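PDB 5G0A: transaminase from Bacillus megaterium, which probably transfers amino groups between amines and carbonyl compounds with S selectivity, using pyridoxal-5'-phosphate as cofactor. Local coordinates for residues T120-V125 against H149-G154; D269-G274 against I293-K298; A155-R160 against S187-A192. One frame throughout, in Å; residues are numbered along the deposited sequence.

In the fold
The three contacts follow one another along the chain, neither nesting nor crossing. Contact 1 comes first: the start of helix 121-136 meets the turn at 149-154, closing a loop that contains the rest of that helix and strand 140-144. Segment 149-154 runs into helix 153-157, which continues into contact 3 and leads on to strand 189-192, an outermost strand of the large mixed sheet in this chain. Contact 2 follows, joining the end of strand 265-269 to its parallel neighbour 293-296 inside the same sheet. Contacts 1 and 2 both hold the cofactor and meet through His149 and Asp269; Thr159 joins contact 3 to contact 1, whereas contacts 2 and 3 do not touch.

Contact 1. Residues T120-V125 against H149-G154; sequences TGSEAV and HGWTGG. With PLP (pyridoxal-5'-phosphate), chain K.
Ser122, in the first turn of helix 121-136, lies with its CA 4.6 Å from the CA of Gly150, bringing the two backbones close with the Ser122 side chain between them. Gly150 takes backbone angles that call for glycine, and a CB there would run into the Ser122 hydroxyl. That hydroxyl carries the contact. Ser122 OG accepts from Trp151 N at 3.0 Å (N-H...O angle 155°) and donates to PLP O2P at 2.7 Å, so its proton and an acceptor site are both used. With OG anti to the carbonyl carbon (chi1 -69°) it lies beside its own amide, and Ser122 N reaches the same O2P at 2.8 Å. Gly121 N donates to PLP O1P at 2.9 Å; a side chain on Gly121 would collide with the phosphate ester oxygen O4P. The Trp151 indole approaches obliquely, its CD1 3.2 Å from Ser122 OG, while Thr152 CG2 lies over one indole face toward the rim. One turn along the helix, Val125 and His149 cross at about a right angle, with Val125 CG2 3.3 Å from His149 O, a buried carbonyl that has no polar partner. His149 ND1 is bonded to Asp269 and NE2 to Asp147, and Thr152 OG1 is bonded to Glu126. Thr120 N-caps the helix: its OG1 accepts from Glu123 N at 3.0 Å. Two helix-start amides and a serine hydroxyl holding a phosphate, with Thr330 of the second subunit adding another bond, make the phosphate-binding cup characteristic of fold-type I aminotransferases.

Contact 2. Residues D269-G274 against I293-K298; sequences DEVLTG and IITMGK. With PLP (pyridoxal-5'-phosphate), chain K.
Val271 and Lys298, whose side chains touch, both meet PLP: Val271 CG1 sits over one face of the pyridine ring, 3.6 Å from C4, while the His149-Gly150 peptide, through His149 C and Gly150 N, lies on the opposite face near C6. Around the rim, Asp269 OD2 comes within 2.8 Å of N1, Leu272 CB lies near O3, and Lys298 NZ is covalently bonded to the substituent carbon C4A at 1.5 Å. The lysine chain rises past the 269-274 backbone, its CB 3.3 Å from Val271 O, then runs nearly extended as far as CE and bends at chi4 (118°) to meet the cofactor. Asp269 has its CG anti to the backbone N (chi1 -173°). Its OD1 is met nearly along the C-O axis by Val271 N at 3.1 Å, closing an Asx turn, and takes a weak bond from Thr295 OG1, while OD2 is bonded to His149 ND1. Asp269 and Thr295 form a parallel bridge whose side chains share one sheet face, that toward Val125 of helix 121-136; Glu270 N continues the pairing by donating to Thr295 O at 2.8 Å. Val271 CG2 presses on the Met296 backbone, 3.6 Å from its C. Farther back, Glu270 CG packs on Ile294 CG2 while the Glu270 carboxylate turns to Gly283, Tyr284 and Thr273. A water links the segments, donating to Glu270 O and accepting from Gly297 N at 3.0 Å. An aspartate at the pyridine nitrogen, a valine over the ring and a lysine covalently joined to C4A, consistent with the internal aldimine of this family, constitute the cofactor site of class-III aminotransferases.

Contact 3. Residues A155-R160 against S187-A192; sequences AATVTR and SAVLMA
Val189 and Thr157 fit together at the middle of this contact, their side chains crossing obliquely. Both Val189 methyls meet Thr157: CG2 lies 3.4 Å from Thr157 OG1, and CG1 lies 3.4 Å from the backbone Thr157 O. With CG1 anti to the backbone N (chi1 172°), CG2 lies beside that N and also touches Val158 CG1 at 3.8 Å, the two valines standing at about a right angle. Thr157 OG1 is bonded back to Gly154 O; its touch with Val189 is van der Waals contact. The Thr157 methyl CG2 rests on Ser187 CB at 3.8 Å, while Ser187 OG turns to Ser184 and to Ser187 of the third subunit. Strand 189-192 is, within this chain, an outermost strand of the seven-stranded mixed sheet at the core of this fold-type I aminotransferase, pairing with 140-144, and the short helix and its following loop lie across one face of it. Farther along, Arg160 crosses Met191 at about a right angle. Its chain bends at chi2 and chi3 and packs on the sulfur through CB, CG and NE: Met191 SD is 3.7 Å from Arg160 CG and 3.8 Å from Arg160 NE, lying oblique to the guanidinium. The guanidinium is bonded to Asn225 of the third subunit and forms a cation-pi pair with Tyr226 of that subunit. An alanine in place of Arg160 would probably leave Met191 SD touching only the CB, and Asn225 and Tyr226 without their guanidinium partner. Met191 also packs against Asn225 of the third subunit.

Contact 1. Residues T120-V125 against H149-G154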
ATOM      1  N   THR B 120      13.742   2.426  22.350  1.00 21.82           N
ATOM      2  CA  THR B 120      14.303   1.256  21.695  1.00 21.30           C
ATOM      3  C   THR B 120      14.956   1.610  20.349  1.00 21.04           C
ATOM      4  O   THR B 120      14.717   2.689  19.809  1.00 20.65           O
ATOM      5  CB  THR B 120      13.243   0.150  21.439  1.00 22.54           C
ATOM      6  OG1 THR B 120      12.309   0.573  20.426  1.00 21.73           O
ATOM      7  CG2 THR B 120      12.433  -0.212  22.728  1.00 22.03           C
ATOM      8  N   GLY B 121      15.761   0.682  19.818  1.00 21.42           N
ATOM      9  CA  GLY B 121      16.404   0.894  18.524  1.00 21.54           C
ATOM     10  C   GLY B 121      15.365   0.954  17.411  1.00 21.93           C
ATOM     11  O   GLY B 121      15.488   1.769  16.496  1.00 21.32           O
ATOM     12  N   SER B 122      14.333   0.101  17.496  1.00 19.93           N
ATOM     13  CA  SER B 122      13.278   0.114  16.476  1.00 22.78           C
ATOM     14  C   SER B 122      12.544   1.442  16.503  1.00 21.88           C
ATOM     15  O   SER B 122      12.258   1.999  15.458  1.00 21.84           O
ATOM     16  CB  SER B 122      12.269  -1.021  16.668  1.00 22.27           C
ATOM     17  OG  SER B 122      12.882  -2.265  16.389  1.00 23.22           O
ATOM     18  N   GLU B 123      12.236   1.938  17.701  1.00 21.47           N
ATOM     19  CA  GLU B 123      11.628   3.280  17.818  1.00 20.52           C
ATOM     20  C   GLU B 123      12.530   4.374  17.242  1.00 21.68           C
ATOM     21  O   GLU B 123      12.039   5.326  16.636  1.00 20.30           O
ATOM     22  CB  GLU B 123      11.248   3.599  19.260  1.00 22.65           C
ATOM     23  CG  GLU B 123       9.973   2.848  19.699  1.00 20.56           C
ATOM     24  CD  GLU B 123       9.450   3.313  21.047  1.00 22.29           C
ATOM     25  OE1 GLU B 123      10.203   3.984  21.788  1.00 24.76           O
ATOM     26  OE2 GLU B 123       8.264   3.034  21.340  1.00 23.79           O
ATOM     27  N   ALA B 124      13.838   4.242  17.432  1.00 21.14           N
ATOM     28  CA  ALA B 124      14.772   5.216  16.841  1.00 21.82           C
ATOM     29  C   ALA B 124      14.714   5.186  15.314  1.00 20.46           C
ATOM     30  O   ALA B 124      14.754   6.251  14.658  1.00 22.61           O
ATOM     31  CB  ALA B 124      16.208   4.949  17.302  1.00 22.79           C
ATOM     32  N   VAL B 125      14.686   3.989  14.741  1.00 19.64           N
ATOM     33  CA  VAL B 125      14.569   3.838  13.265  1.00 20.30           C
ATOM     34  C   VAL B 125      13.214   4.392  12.770  1.00 19.72           C
ATOM     35  O   VAL B 125      13.160   5.101  11.775  1.00 19.95           O
ATOM     36  CB  VAL B 125      14.783   2.372  12.848  1.00 20.84           C
ATOM     37  CG1 VAL B 125      14.452   2.137  11.362  1.00 20.55           C
ATOM     38  CG2 VAL B 125      16.254   1.963  13.108  1.00 21.34           C
ATOM     39  N   HIS B 149      16.869  -3.547  10.534  1.00 21.73           N
ATOM     40  CA  HIS B 149      16.703  -2.229  11.104  1.00 22.35           C
ATOM     41  C   HIS B 149      15.644  -2.227  12.206  1.00 21.77           C
ATOM     42  O   HIS B 149      15.202  -1.170  12.629  1.00 23.51           O
ATOM     43  CB  HIS B 149      16.376  -1.177  10.012  1.00 22.24           C
ATOM     44  CG  HIS B 149      17.491  -0.979   9.032  1.00 21.96           C
ATOM     45  ND1 HIS B 149      18.708  -0.439   9.399  1.00 20.83           N
ATOM     46  CD2 HIS B 149      17.583  -1.254   7.704  1.00 23.13           C
ATOM     47  CE1 HIS B 149      19.509  -0.410   8.343  1.00 22.08           C
ATOM     48  NE2 HIS B 149      18.846  -0.890   7.301  1.00 23.71           N
ATOM     49  N   GLY B 150      15.237  -3.407  12.667  1.00 21.67           N
ATOM     50  CA  GLY B 150      14.230  -3.438  13.740  1.00 22.36           C
ATOM     51  C   GLY B 150      12.970  -4.168  13.321  1.00 23.24           C
ATOM     52  O   GLY B 150      12.892  -4.684  12.207  1.00 25.07           O
ATOM     53  N   TRP B 151      11.964  -4.179  14.203  1.00 22.61           N
ATOM     54  CA  TRP B 151      10.843  -5.109  14.038  1.00 22.31           C
ATOM     55  C   TRP B 151       9.452  -4.471  13.994  1.00 22.40           C
ATOM     56  O   TRP B 151       8.488  -5.140  13.597  1.00 22.23           O
ATOM     57  CB  TRP B 151      10.861  -6.172  15.153  1.00 22.01           C
ATOM     58  CG  TRP B 151      10.587  -5.570  16.498  1.00 23.32           C
ATOM     59  CD1 TRP B 151      11.504  -5.017  17.344  1.00 23.18           C
ATOM     60  CD2 TRP B 151       9.303  -5.396  17.121  1.00 21.76           C
ATOM     61  NE1 TRP B 151      10.869  -4.510  18.461  1.00 22.52           N
ATOM     62  CE2 TRP B 151       9.523  -4.741  18.354  1.00 21.87           C
ATOM     63  CE3 TRP B 151       7.986  -5.748  16.760  1.00 23.49           C
ATOM     64  CZ2 TRP B 151       8.474  -4.430  19.251  1.00 22.84           C
ATOM     65  CZ3 TRP B 151       6.934  -5.409  17.637  1.00 21.61           C
ATOM     66  CH2 TRP B 151       7.194  -4.766  18.874  1.00 22.92           C
ATOM     67  N   THR B 152       9.339  -3.222  14.458  1.00 23.05           N
ATOM     68  CA  THR B 152       8.067  -2.506  14.466  1.00 22.81           C
ATOM     69  C   THR B 152       7.699  -2.177  13.005  1.00 24.06           C
ATOM     70  O   THR B 152       8.556  -2.267  12.104  1.00 25.20           O
ATOM     71  CB  THR B 152       8.142  -1.224  15.344  1.00 21.51           C
ATOM     72  OG1 THR B 152       9.328  -0.502  14.992  1.00 22.45           O
ATOM     73  CG2 THR B 152       8.235  -1.562  16.857  1.00 21.59           C
ATOM     74  N   GLY B 153       6.432  -1.860  12.756  1.00 25.56           N
ATOM     75  CA  GLY B 153       5.895  -1.784  11.387  1.00 24.97           C
ATOM     76  C   GLY B 153       6.716  -0.987  10.395  1.00 27.14           C
ATOM     77  O   GLY B 153       6.994  -1.480   9.306  1.00 28.24           O
ATOM     78  N   GLY B 154       7.145   0.221  10.776  1.00 26.21           N
ATOM     79  CA  GLY B 154       7.970   1.044   9.882  1.00 24.57           C
ATOM     80  C   GLY B 154       9.406   0.538   9.720  1.00 25.84           C
ATOM     81  O   GLY B 154       9.916   0.400   8.606  1.00 28.52           O
TER
HETATM   82  N1  PLP K1298      18.907  -1.673  13.940  1.00 22.01           N
HETATM   83  C2  PLP K1298      19.970  -2.506  14.045  1.00 23.29           C
HETATM   84  C2A PLP K1298      21.123  -2.384  13.073  1.00 24.59           C
HETATM   85  C3  PLP K1298      20.037  -3.480  15.160  1.00 25.42           C
HETATM   86  O3  PLP K1298      21.087  -4.296  15.333  1.00 27.98           O
HETATM   87  C4  PLP K1298      18.913  -3.547  16.106  1.00 25.67           C
HETATM   88  C4A PLP K1298      18.963  -4.509  17.294  1.00 30.20           C
HETATM   89  C5  PLP K1298      17.795  -2.609  15.842  1.00 23.64           C
HETATM   90  C6  PLP K1298      17.845  -1.743  14.760  1.00 23.42           C
HETATM   91  C5A PLP K1298      16.533  -2.605  16.692  1.00 24.74           C
HETATM   92  O4P PLP K1298      16.763  -2.301  18.052  1.00 24.58           O
HETATM   93  P   PLP K1298      15.673  -2.829  19.126  1.00 23.59           P
HETATM   94  O1P PLP K1298      16.175  -2.138  20.365  1.00 23.94           O
HETATM   95  O2P PLP K1298      14.281  -2.404  18.691  1.00 23.11           O
HETATM   96  O3P PLP K1298      15.830  -4.325  19.161  1.00 23.96           O

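Contact 2. Residues D269-G274 against I293-K298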
ATOM      1  N   ASP B 269      22.364   3.437  10.269  1.00 21.61           N
ATOM      2  CA  ASP B 269      21.796   2.794  11.444  1.00 22.10           C
ATOM      3  C   ASP B 269      22.943   2.315  12.329  1.00 23.04           C
ATOM      4  O   ASP B 269      23.639   1.354  11.981  1.00 23.18           O
ATOM      5  CB  ASP B 269      20.914   1.610  10.996  1.00 22.88           C
ATOM      6  CG  ASP B 269      20.139   0.971  12.159  1.00 24.24           C
ATOM      7  OD1 ASP B 269      20.453   1.257  13.337  1.00 23.07           O
ATOM      8  OD2 ASP B 269      19.204   0.193  11.869  1.00 22.86           O
ATOM      9  N   GLU B 270      23.144   3.016  13.449  1.00 21.86           N
ATOM     10  CA  GLU B 270      24.226   2.710  14.382  1.00 21.96           C
ATOM     11  C   GLU B 270      23.729   1.997  15.622  1.00 22.90           C
ATOM     12  O   GLU B 270      24.407   2.011  16.645  1.00 23.60           O
ATOM     13  CB  GLU B 270      24.908   4.006  14.836  1.00 21.90           C
ATOM     14  CG  GLU B 270      25.781   4.714  13.786  1.00 23.42           C
ATOM     15  CD  GLU B 270      27.111   4.006  13.519  1.00 24.13           C
ATOM     16  OE1 GLU B 270      27.584   3.207  14.368  1.00 23.35           O
ATOM     17  OE2 GLU B 270      27.710   4.257  12.448  1.00 24.51           O
ATOM     18  N   VAL B 271      22.537   1.411  15.571  1.00 22.71           N
ATOM     19  CA  VAL B 271      22.011   0.783  16.796  1.00 22.74           C
ATOM     20  C   VAL B 271      22.937  -0.323  17.262  1.00 24.49           C
ATOM     21  O   VAL B 271      23.188  -0.450  18.459  1.00 23.70           O
ATOM     22  CB  VAL B 271      20.581   0.219  16.600  1.00 22.83           C
ATOM     23  CG1 VAL B 271      20.172  -0.652  17.797  1.00 22.24           C
ATOM     24  CG2 VAL B 271      19.600   1.367  16.426  1.00 22.45           C
ATOM     25  N   LEU B 272      23.456  -1.116  16.323  1.00 23.26           N
ATOM     26  CA  LEU B 272      24.404  -2.154  16.702  1.00 25.83           C
ATOM     27  C   LEU B 272      25.864  -1.688  16.699  1.00 25.93           C
ATOM     28  O   LEU B 272      26.606  -1.983  17.651  1.00 25.30           O
ATOM     29  CB  LEU B 272      24.213  -3.414  15.861  1.00 26.42           C
ATOM     30  CG  LEU B 272      24.956  -4.657  16.366  1.00 30.25           C
ATOM     31  CD1 LEU B 272      24.081  -5.906  16.248  1.00 32.08           C
ATOM     32  CD2 LEU B 272      26.275  -4.806  15.621  1.00 29.79           C
ATOM     33  N   THR B 273      26.278  -0.958  15.668  1.00 24.80           N
ATOM     34  CA  THR B 273      27.709  -0.587  15.571  1.00 24.32           C
ATOM     35  C   THR B 273      28.113   0.600  16.438  1.00 25.10           C
ATOM     36  O   THR B 273      29.308   0.947  16.512  1.00 26.53           O
ATOM     37  CB  THR B 273      28.120  -0.281  14.120  1.00 23.94           C
ATOM     38  OG1 THR B 273      27.261   0.747  13.611  1.00 25.22           O
ATOM     39  CG2 THR B 273      28.021  -1.548  13.262  1.00 26.23           C
ATOM     40  N   GLY B 274      27.134   1.234  17.083  1.00 22.86           N
ATOM     41  CA  GLY B 274      27.376   2.429  17.853  1.00 25.31           C
ATOM     42  C   GLY B 274      28.075   2.203  19.186  1.00 24.74           C
ATOM     43  O   GLY B 274      28.077   1.100  19.726  1.00 26.82           O
ATOM     44  N   ILE B 293      21.665  11.451   9.176  1.00 21.90           N
ATOM     45  CA  ILE B 293      20.914  10.977  10.354  1.00 22.16           C
ATOM     46  C   ILE B 293      21.563   9.684  10.814  1.00 21.28           C
ATOM     47  O   ILE B 293      21.964   8.854   9.975  1.00 22.63           O
ATOM     48  CB  ILE B 293      19.422  10.639   9.995  1.00 22.64           C
ATOM     49  CG1 ILE B 293      18.674  11.870   9.489  1.00 23.90           C
ATOM     50  CG2 ILE B 293      18.695  10.027  11.188  1.00 23.60           C
ATOM     51  CD1 ILE B 293      17.297  11.567   8.887  1.00 22.42           C
ATOM     52  N   ILE B 294      21.696   9.506  12.136  1.00 21.74           N
ATOM     53  CA  ILE B 294      21.967   8.163  12.686  1.00 20.69           C
ATOM     54  C   ILE B 294      20.914   7.731  13.701  1.00 20.14           C
ATOM     55  O   ILE B 294      20.267   8.566  14.338  1.00 21.23           O
ATOM     56  CB  ILE B 294      23.381   7.970  13.313  1.00 21.56           C
ATOM     57  CG1 ILE B 294      23.542   8.770  14.627  1.00 22.51           C
ATOM     58  CG2 ILE B 294      24.472   8.209  12.233  1.00 22.78           C
ATOM     59  CD1 ILE B 294      24.889   8.493  15.317  1.00 23.48           C
ATOM     60  N   THR B 295      20.773   6.417  13.819  1.00 21.34           N
ATOM     61  CA  THR B 295      19.895   5.802  14.813  1.00 21.64           C
ATOM     62  C   THR B 295      20.742   5.041  15.819  1.00 22.17           C
ATOM     63  O   THR B 295      21.763   4.448  15.456  1.00 23.47           O
ATOM     64  CB  THR B 295      18.864   4.867  14.151  1.00 21.69           C
ATOM     65  OG1 THR B 295      19.536   3.951  13.286  1.00 22.41           O
ATOM     66  CG2 THR B 295      17.861   5.676  13.339  1.00 22.81           C
ATOM     67  N   MET B 296      20.293   5.053  17.073  1.00 21.92           N
ATOM     68  CA  MET B 296      21.066   4.495  18.206  1.00 22.53           C
ATOM     69  C   MET B 296      20.161   3.712  19.137  1.00 21.09           C
ATOM     70  O   MET B 296      18.967   3.972  19.232  1.00 22.02           O
ATOM     71  CB  MET B 296      21.741   5.621  19.006  1.00 22.17           C
ATOM     72  CG  MET B 296      22.803   6.392  18.219  1.00 23.15           C
ATOM     73  SD  MET B 296      23.228   7.952  18.999  1.00 25.11           S
ATOM     74  CE  MET B 296      21.874   8.979  18.427  1.00 23.77           C
ATOM     75  N   GLY B 297      20.771   2.770  19.835  1.00 22.15           N
ATOM     76  CA  GLY B 297      20.112   1.882  20.811  1.00 21.32           C
ATOM     77  C   GLY B 297      21.260   1.070  21.425  1.00 24.03           C
ATOM     78  O   GLY B 297      22.419   1.496  21.369  1.00 22.70           O
ATOM     79  N   LYS B 298      20.935  -0.068  22.033  1.00 22.82           N
ATOM     80  CA  LYS B 298      21.951  -1.067  22.503  1.00 23.17           C
ATOM     81  C   LYS B 298      23.058  -0.439  23.339  1.00 23.69           C
ATOM     82  O   LYS B 298      22.840  -0.153  24.531  1.00 24.35           O
ATOM     83  CB  LYS B 298      22.465  -1.886  21.305  1.00 22.84           C
ATOM     84  CG  LYS B 298      21.351  -2.729  20.683  1.00 25.24           C
ATOM     85  CD  LYS B 298      21.827  -3.657  19.563  1.00 25.78           C
ATOM     86  CE  LYS B 298      20.778  -4.736  19.190  1.00 27.64           C
ATOM     87  NZ  LYS B 298      20.346  -4.574  17.792  1.00 31.18           N
TER
HETATM   88  N1  PLP K1298      18.907  -1.673  13.940  1.00 22.01           N
HETATM   89  C2  PLP K1298      19.970  -2.506  14.045  1.00 23.29           C
HETATM   90  C2A PLP K1298      21.123  -2.384  13.073  1.00 24.59           C
HETATM   91  C3  PLP K1298      20.037  -3.480  15.160  1.00 25.42           C
HETATM   92  O3  PLP K1298      21.087  -4.296  15.333  1.00 27.98           O
HETATM   93  C4  PLP K1298      18.913  -3.547  16.106  1.00 25.67           C
HETATM   94  C4A PLP K1298      18.963  -4.509  17.294  1.00 30.20           C
HETATM   95  C5  PLP K1298      17.795  -2.609  15.842  1.00 23.64           C
HETATM   96  C6  PLP K1298      17.845  -1.743  14.760  1.00 23.42           C
HETATM   97  C5A PLP K1298      16.533  -2.605  16.692  1.00 24.74           C
HETATM   98  O4P PLP K1298      16.763  -2.301  18.052  1.00 24.58           O
HETATM   99  P   PLP K1298      15.673  -2.829  19.126  1.00 23.59           P
HETATM  100  O1P PLP K1298      16.175  -2.138  20.365  1.00 23.94           O
HETATM  101  O2P PLP K1298      14.281  -2.404  18.691  1.00 23.11           O
HETATM  102  O3P PLP K1298      15.830  -4.325  19.161  1.00 23.96           O
HETATM  103  O   HOH W   1      23.728   2.890  19.145  1.00 22.91           O

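Contact 3. Residues A155-R160 against S187-A192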
ATOM      1  N   ALA B 155      10.071   0.236  10.837  1.00 23.80           N
ATOM      2  CA  ALA B 155      11.412  -0.332  10.809  1.00 24.25           C
ATOM      3  C   ALA B 155      11.459  -1.677  10.050  1.00 25.82           C
ATOM      4  O   ALA B 155      12.417  -1.995   9.363  1.00 25.25           O
ATOM      5  CB  ALA B 155      11.935  -0.513  12.230  1.00 24.46           C
ATOM      6  N   ALA B 156      10.423  -2.492  10.206  1.00 23.53           N
ATOM      7  CA  ALA B 156      10.362  -3.761   9.478  1.00 24.37           C
ATOM      8  C   ALA B 156      10.297  -3.573   7.946  1.00 23.30           C
ATOM      9  O   ALA B 156      10.834  -4.387   7.205  1.00 24.17           O
ATOM     10  CB  ALA B 156       9.192  -4.611   9.967  1.00 23.31           C
ATOM     11  N   THR B 157       9.684  -2.487   7.472  1.00 22.26           N
ATOM     12  CA  THR B 157       9.624  -2.271   6.013  1.00 23.47           C
ATOM     13  C   THR B 157      11.021  -2.192   5.403  1.00 23.01           C
ATOM     14  O   THR B 157      11.205  -2.578   4.254  1.00 24.33           O
ATOM     15  CB  THR B 157       8.810  -1.022   5.578  1.00 23.90           C
ATOM     16  OG1 THR B 157       9.480   0.178   5.996  1.00 24.77           O
ATOM     17  CG2 THR B 157       7.350  -1.079   6.138  1.00 25.07           C
ATOM     18  N   VAL B 158      11.993  -1.691   6.171  1.00 22.07           N
ATOM     19  CA  VAL B 158      13.373  -1.609   5.674  1.00 22.05           C
ATOM     20  C   VAL B 158      14.263  -2.763   6.114  1.00 22.63           C
ATOM     21  O   VAL B 158      15.438  -2.813   5.811  1.00 22.32           O
ATOM     22  CB  VAL B 158      14.044  -0.247   5.951  1.00 22.12           C
ATOM     23  CG1 VAL B 158      13.372   0.843   5.112  1.00 22.16           C
ATOM     24  CG2 VAL B 158      13.992   0.124   7.437  1.00 21.22           C
ATOM     25  N   THR B 159      13.668  -3.716   6.813  1.00 23.61           N
ATOM     26  CA  THR B 159      14.383  -4.926   7.179  1.00 23.19           C
ATOM     27  C   THR B 159      14.150  -5.951   6.081  1.00 24.73           C
ATOM     28  O   THR B 159      13.011  -6.348   5.814  1.00 25.53           O
ATOM     29  CB  THR B 159      13.876  -5.448   8.534  1.00 24.74           C
ATOM     30  OG1 THR B 159      14.348  -4.564   9.561  1.00 23.78           O
ATOM     31  CG2 THR B 159      14.404  -6.843   8.804  1.00 24.72           C
ATOM     32  N   ARG B 160      15.228  -6.328   5.403  1.00 25.19           N
ATOM     33  CA  ARG B 160      15.150  -7.334   4.335  1.00 27.96           C
ATOM     34  C   ARG B 160      15.979  -8.569   4.707  1.00 28.50           C
ATOM     35  O   ARG B 160      16.675  -9.162   3.890  1.00 29.24           O
ATOM     36  CB  ARG B 160      15.575  -6.735   2.984  1.00 27.11           C
ATOM     37  CG  ARG B 160      14.706  -5.594   2.480  1.00 28.29           C
ATOM     38  CD  ARG B 160      13.231  -5.961   2.377  1.00 28.96           C
ATOM     39  NE  ARG B 160      13.027  -7.345   1.962  1.00 29.85           N
ATOM     40  CZ  ARG B 160      11.916  -8.050   2.176  1.00 30.24           C
ATOM     41  NH1 ARG B 160      10.862  -7.500   2.769  1.00 28.73           N
ATOM     42  NH2 ARG B 160      11.855  -9.319   1.795  1.00 31.24           N
ATOM     43  N   SER B 187       3.730   0.155   2.027  1.00 42.18           N
ATOM     44  CA  SER B 187       5.195   0.323   2.266  1.00 39.74           C
ATOM     45  C   SER B 187       5.832   1.101   1.126  1.00 40.46           C
ATOM     46  O   SER B 187       5.539   0.867  -0.034  1.00 43.13           O
ATOM     47  CB  SER B 187       5.936  -0.996   2.571  1.00 40.95           C
ATOM     48  OG  SER B 187       5.781  -1.971   1.556  1.00 48.44           O
ATOM     49  N   ALA B 188       6.676   2.070   1.456  1.00 36.46           N
ATOM     50  CA  ALA B 188       7.302   2.862   0.415  1.00 29.13           C
ATOM     51  C   ALA B 188       8.827   2.598   0.446  1.00 25.82           C
ATOM     52  O   ALA B 188       9.577   3.452   0.852  1.00 23.67           O
ATOM     53  CB  ALA B 188       6.985   4.309   0.698  1.00 30.55           C
ATOM     54  N   VAL B 189       9.239   1.388   0.101  1.00 24.36           N
ATOM     55  CA  VAL B 189      10.616   0.932   0.293  1.00 24.95           C
ATOM     56  C   VAL B 189      11.088   0.205  -0.948  1.00 27.86           C
ATOM     57  O   VAL B 189      10.363  -0.637  -1.533  1.00 29.48           O
ATOM     58  CB  VAL B 189      10.766  -0.002   1.541  1.00 23.16           C
ATOM     59  CG1 VAL B 189      12.165  -0.633   1.625  1.00 25.40           C
ATOM     60  CG2 VAL B 189      10.404   0.747   2.817  1.00 21.72           C
ATOM     61  N   LEU B 190      12.310   0.522  -1.348  1.00 26.13           N
ATOM     62  CA  LEU B 190      12.987  -0.213  -2.394  1.00 26.43           C
ATOM     63  C   LEU B 190      14.143  -0.996  -1.802  1.00 27.00           C
ATOM     64  O   LEU B 190      14.910  -0.461  -0.989  1.00 26.18           O
ATOM     65  CB  LEU B 190      13.530   0.761  -3.436  1.00 27.65           C
ATOM     66  CG  LEU B 190      12.566   1.732  -4.080  1.00 29.38           C
ATOM     67  CD1 LEU B 190      13.358   2.598  -5.052  1.00 29.07           C
ATOM     68  CD2 LEU B 190      11.422   0.991  -4.776  1.00 30.44           C
ATOM     69  N   MET B 191      14.291  -2.248  -2.222  1.00 25.31           N
ATOM     70  CA  MET B 191      15.418  -3.071  -1.767  1.00 25.55           C
ATOM     71  C   MET B 191      16.561  -3.063  -2.783  1.00 26.59           C
ATOM     72  O   MET B 191      16.443  -3.645  -3.865  1.00 26.07           O
ATOM     73  CB  MET B 191      14.988  -4.526  -1.465  1.00 26.00           C
ATOM     74  CG  MET B 191      16.167  -5.401  -1.055  1.00 27.47           C
ATOM     75  SD  MET B 191      15.715  -7.105  -0.702  1.00 29.28           S
ATOM     76  CE  MET B 191      15.773  -7.818  -2.351  1.00 30.20           C
ATOM     77  N   ALA B 192      17.667  -2.424  -2.409  1.00 25.32           N
ATOM     78  CA  ALA B 192      18.891  -2.376  -3.234  1.00 25.42           C
ATOM     79  C   ALA B 192      19.794  -3.537  -2.920  1.00 27.54           C
ATOM     80  O   ALA B 192      19.582  -4.250  -1.927  1.00 26.41           O
ATOM     81  CB  ALA B 192      19.625  -1.052  -3.000  1.00 25.25           C
TER